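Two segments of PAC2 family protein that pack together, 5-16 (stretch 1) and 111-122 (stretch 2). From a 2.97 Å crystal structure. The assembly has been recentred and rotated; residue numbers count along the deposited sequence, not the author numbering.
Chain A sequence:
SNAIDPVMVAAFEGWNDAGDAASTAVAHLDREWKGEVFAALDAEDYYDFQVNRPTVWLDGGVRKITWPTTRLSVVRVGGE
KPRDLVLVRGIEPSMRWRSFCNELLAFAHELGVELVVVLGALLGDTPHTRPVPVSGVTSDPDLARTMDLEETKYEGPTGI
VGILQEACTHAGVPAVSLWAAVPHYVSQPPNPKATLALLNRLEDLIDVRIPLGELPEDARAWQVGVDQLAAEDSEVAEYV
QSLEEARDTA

Stretch 1 5-16: DPVMVAAFEGWN
Stretch 2 111-122: LGVELVVVLGAL

The two segments pack as neighbouring parallel β-strands, joined by backbone hydrogen bonds and lined on both sheet faces by apolar side chains. Strand 7-13 runs at 24° to the strand that contains Val116 to Leu122, with axes approaching to 4.7 Å.

Register follows from the CA-CA pairs: Met8 with Val116 (4.8 Å), Val9 with Val117 (4.8 Å) and Ala10 with Val118 (4.7 Å). The hydrogen bonds alternate as parallel pairing requires. Met8 N donates to Leu115 O (3.0 Å), and Val117 N to Met8 O (2.8 Å); Ala10 N then donates to Val117 O (2.9 Å), and Leu119 N to Ala10 O (2.9 Å). N-H...O angles of 153-167° show good alignment. Val9 turns its own N and O away from this partner, yet its CA lies 3.2 Å from Val117 O, a CA-H...O contact.

Backbone phi/psi is extended, from -104/127 at Met8 to -121/155 at Ala10. Val7, Val9, Val116, Val117 and Val118 all have chi1 t. On one face, Val7 CG1 meets Val117 CG2 at 4.2 Å, and Val9 CG1 meets Leu119 CG (m, t) at 4.1 Å. On the other, selenomethionine Met8 (t, t, m) places CB 4.0 Å from Val113 CG1, while Val118 CG1 approaches the edge of the Phe12 ring, 4.3 Å from CE2.

Beyond this ladder, Glu114 N donates to Pro6 O (3.0 Å). Before it, Gly112 (67/31) ends a helix in a Schellman motif. Asp5 OD2 and Glu114 OE2, 4.1 Å apart, bring like charges together. After Gly14 (103/-137), the chain returns so that Asn16 O accepts from Ala121 N (2.9 Å); an ideal CB on Gly120 would sit 3.2 Å from Asn16 O, a tight fit.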

# COMPACT_ATOMS: atom_id res chain seq x y z
N ASP A 5 2.18 -36.63 3.22
CA ASP A 5 1.98 -35.17 3.45
C ASP A 5 2.39 -34.45 2.16
O ASP A 5 3.24 -35.00 1.43
CB ASP A 5 2.82 -34.70 4.65
CG ASP A 5 2.32 -35.29 6.01
OD1 ASP A 5 2.44 -36.53 6.26
OD2 ASP A 5 1.80 -34.50 6.84
N PRO A 6 1.77 -33.27 1.86
CA PRO A 6 2.05 -32.48 0.63
C PRO A 6 3.38 -31.76 0.66
O PRO A 6 3.72 -31.16 1.66
CB PRO A 6 0.92 -31.45 0.58
CG PRO A 6 -0.04 -31.85 1.60
CD PRO A 6 0.63 -32.73 2.61
N VAL A 7 4.13 -31.81 -0.44
CA VAL A 7 5.43 -31.13 -0.52
C VAL A 7 5.36 -30.00 -1.55
O VAL A 7 4.75 -30.16 -2.61
CB VAL A 7 6.58 -32.10 -0.91
CG1 VAL A 7 7.91 -31.37 -0.98
CG2 VAL A 7 6.68 -33.23 0.07
N MSE A 8 5.99 -28.88 -1.24
CA MSE A 8 6.06 -27.76 -2.17
C MSE A 8 7.45 -27.74 -2.78
O MSE A 8 8.46 -27.76 -2.07
CB MSE A 8 5.77 -26.45 -1.43
CG MSE A 8 6.08 -25.15 -2.22
SE MSE A 8 5.64 -23.52 -1.20
CE MSE A 8 3.68 -23.56 -1.14
N VAL A 9 7.52 -27.72 -4.10
CA VAL A 9 8.79 -27.63 -4.79
C VAL A 9 8.79 -26.34 -5.57
O VAL A 9 7.95 -26.16 -6.43
CB VAL A 9 9.00 -28.80 -5.77
CG1 VAL A 9 10.38 -28.72 -6.41
CG2 VAL A 9 8.82 -30.11 -5.07
N ALA A 10 9.73 -25.45 -5.28
CA ALA A 10 9.72 -24.15 -5.93
C ALA A 10 10.99 -23.89 -6.70
O ALA A 10 12.04 -24.45 -6.39
CB ALA A 10 9.49 -23.07 -4.92
N ALA A 11 10.91 -23.03 -7.70
CA ALA A 11 12.07 -22.62 -8.48
C ALA A 11 11.81 -21.26 -9.09
O ALA A 11 10.67 -20.96 -9.47
CB ALA A 11 12.37 -23.64 -9.58
N PHE A 12 12.87 -20.44 -9.19
CA PHE A 12 12.76 -19.06 -9.68
C PHE A 12 13.72 -18.69 -10.81
O PHE A 12 14.92 -18.90 -10.69
CB PHE A 12 12.90 -18.09 -8.51
CG PHE A 12 11.91 -18.33 -7.42
CD1 PHE A 12 10.64 -17.78 -7.50
CD2 PHE A 12 12.23 -19.18 -6.36
CE1 PHE A 12 9.71 -18.03 -6.51
CE2 PHE A 12 11.31 -19.44 -5.37
CZ PHE A 12 10.05 -18.87 -5.43
N GLU A 13 13.21 -18.14 -11.90
CA GLU A 13 14.06 -17.73 -13.03
C GLU A 13 14.93 -16.51 -12.65
O GLU A 13 14.60 -15.75 -11.73
CB GLU A 13 13.22 -17.40 -14.27
CG GLU A 13 12.30 -18.50 -14.80
CD GLU A 13 11.59 -18.09 -16.10
OE1 GLU A 13 12.20 -17.37 -16.92
OE2 GLU A 13 10.42 -18.48 -16.31
N GLY A 14 16.05 -16.34 -13.36
CA GLY A 14 16.96 -15.23 -13.09
C GLY A 14 18.22 -15.64 -12.33
O GLY A 14 18.82 -16.66 -12.60
N TRP A 15 18.60 -14.83 -11.36
CA TRP A 15 19.88 -14.95 -10.66
C TRP A 15 20.13 -16.27 -9.94
O TRP A 15 21.26 -16.66 -9.82
CB TRP A 15 19.94 -13.78 -9.69
CG TRP A 15 21.21 -13.45 -9.01
CD1 TRP A 15 22.14 -12.53 -9.41
CD2 TRP A 15 21.64 -13.92 -7.73
NE1 TRP A 15 23.15 -12.43 -8.48
CE2 TRP A 15 22.86 -13.27 -7.44
CE3 TRP A 15 21.11 -14.84 -6.81
CZ2 TRP A 15 23.58 -13.51 -6.27
CZ3 TRP A 15 21.81 -15.08 -5.66
CH2 TRP A 15 23.03 -14.42 -5.38
N ASN A 16 19.11 -16.96 -9.44
CA ASN A 16 19.31 -18.27 -8.79
C ASN A 16 19.14 -19.46 -9.74
O ASN A 16 18.83 -20.58 -9.30
CB ASN A 16 18.35 -18.49 -7.62
CG ASN A 16 18.10 -17.24 -6.81
OD1 ASN A 16 18.73 -17.03 -5.77
ND2 ASN A 16 17.18 -16.42 -7.28
N LEU A 111 -2.65 -25.21 2.55
CA LEU A 111 -2.57 -26.52 1.90
C LEU A 111 -1.99 -27.59 2.80
O LEU A 111 -1.99 -28.76 2.43
CB LEU A 111 -1.74 -26.44 0.63
CG LEU A 111 -2.36 -25.61 -0.49
CD1 LEU A 111 -1.27 -25.14 -1.48
CD2 LEU A 111 -3.45 -26.37 -1.19
N GLY A 112 -1.52 -27.21 3.98
CA GLY A 112 -0.91 -28.14 4.90
C GLY A 112 0.41 -28.70 4.40
O GLY A 112 0.75 -29.83 4.71
N VAL A 113 1.16 -27.92 3.62
CA VAL A 113 2.50 -28.35 3.19
C VAL A 113 3.38 -28.69 4.39
O VAL A 113 3.49 -27.90 5.32
CB VAL A 113 3.21 -27.29 2.39
CG1 VAL A 113 4.67 -27.64 2.26
CG2 VAL A 113 2.57 -27.18 1.04
N GLU A 114 4.00 -29.87 4.36
CA GLU A 114 4.86 -30.30 5.47
C GLU A 114 6.34 -30.07 5.25
O GLU A 114 7.09 -30.02 6.22
CB GLU A 114 4.58 -31.75 5.87
CG GLU A 114 3.39 -31.92 6.83
CD GLU A 114 3.39 -30.93 8.02
OE1 GLU A 114 4.24 -29.99 8.06
OE2 GLU A 114 2.52 -31.09 8.92
N LEU A 115 6.73 -29.93 3.98
CA LEU A 115 8.12 -29.69 3.61
C LEU A 115 8.20 -28.83 2.34
O LEU A 115 7.47 -29.06 1.37
CB LEU A 115 8.81 -31.03 3.39
CG LEU A 115 10.13 -31.10 2.62
CD1 LEU A 115 11.31 -30.61 3.44
CD2 LEU A 115 10.34 -32.52 2.17
N VAL A 116 9.10 -27.85 2.36
CA VAL A 116 9.37 -27.02 1.18
C VAL A 116 10.76 -27.30 0.60
O VAL A 116 11.78 -27.07 1.27
CB VAL A 116 9.27 -25.52 1.51
CG1 VAL A 116 9.51 -24.70 0.28
CG2 VAL A 116 7.92 -25.19 2.08
N VAL A 117 10.82 -27.78 -0.64
CA VAL A 117 12.11 -27.88 -1.32
C VAL A 117 12.26 -26.81 -2.40
O VAL A 117 11.39 -26.66 -3.27
CB VAL A 117 12.34 -29.25 -1.97
CG1 VAL A 117 13.77 -29.33 -2.51
CG2 VAL A 117 12.04 -30.40 -0.98
N VAL A 118 13.36 -26.07 -2.35
CA VAL A 118 13.60 -25.05 -3.37
C VAL A 118 14.78 -25.44 -4.23
O VAL A 118 15.80 -25.90 -3.72
CB VAL A 118 13.84 -23.66 -2.74
CG1 VAL A 118 13.73 -22.57 -3.81
CG2 VAL A 118 12.88 -23.41 -1.56
N LEU A 119 14.67 -25.27 -5.54
CA LEU A 119 15.73 -25.69 -6.43
C LEU A 119 16.47 -24.49 -6.98
O LEU A 119 15.85 -23.48 -7.28
CB LEU A 119 15.16 -26.51 -7.57
CG LEU A 119 14.33 -27.76 -7.24
CD1 LEU A 119 14.03 -28.54 -8.50
CD2 LEU A 119 15.04 -28.65 -6.24
N GLY A 120 17.77 -24.58 -7.10
CA GLY A 120 18.52 -23.52 -7.74
C GLY A 120 19.74 -23.99 -8.49
O GLY A 120 20.23 -25.13 -8.30
N ALA A 121 20.26 -23.11 -9.35
CA ALA A 121 21.54 -23.36 -9.98
C ALA A 121 22.43 -22.13 -9.89
O ALA A 121 21.95 -21.01 -10.01
CB ALA A 121 21.37 -23.78 -11.41
N LEU A 122 23.72 -22.35 -9.68
CA LEU A 122 24.71 -21.30 -9.70
C LEU A 122 25.82 -21.71 -10.66
O LEU A 122 25.87 -22.86 -11.08
CB LEU A 122 25.27 -21.04 -8.30
CG LEU A 122 25.62 -22.18 -7.32
CD1 LEU A 122 26.47 -23.25 -7.93
CD2 LEU A 122 26.35 -21.64 -6.10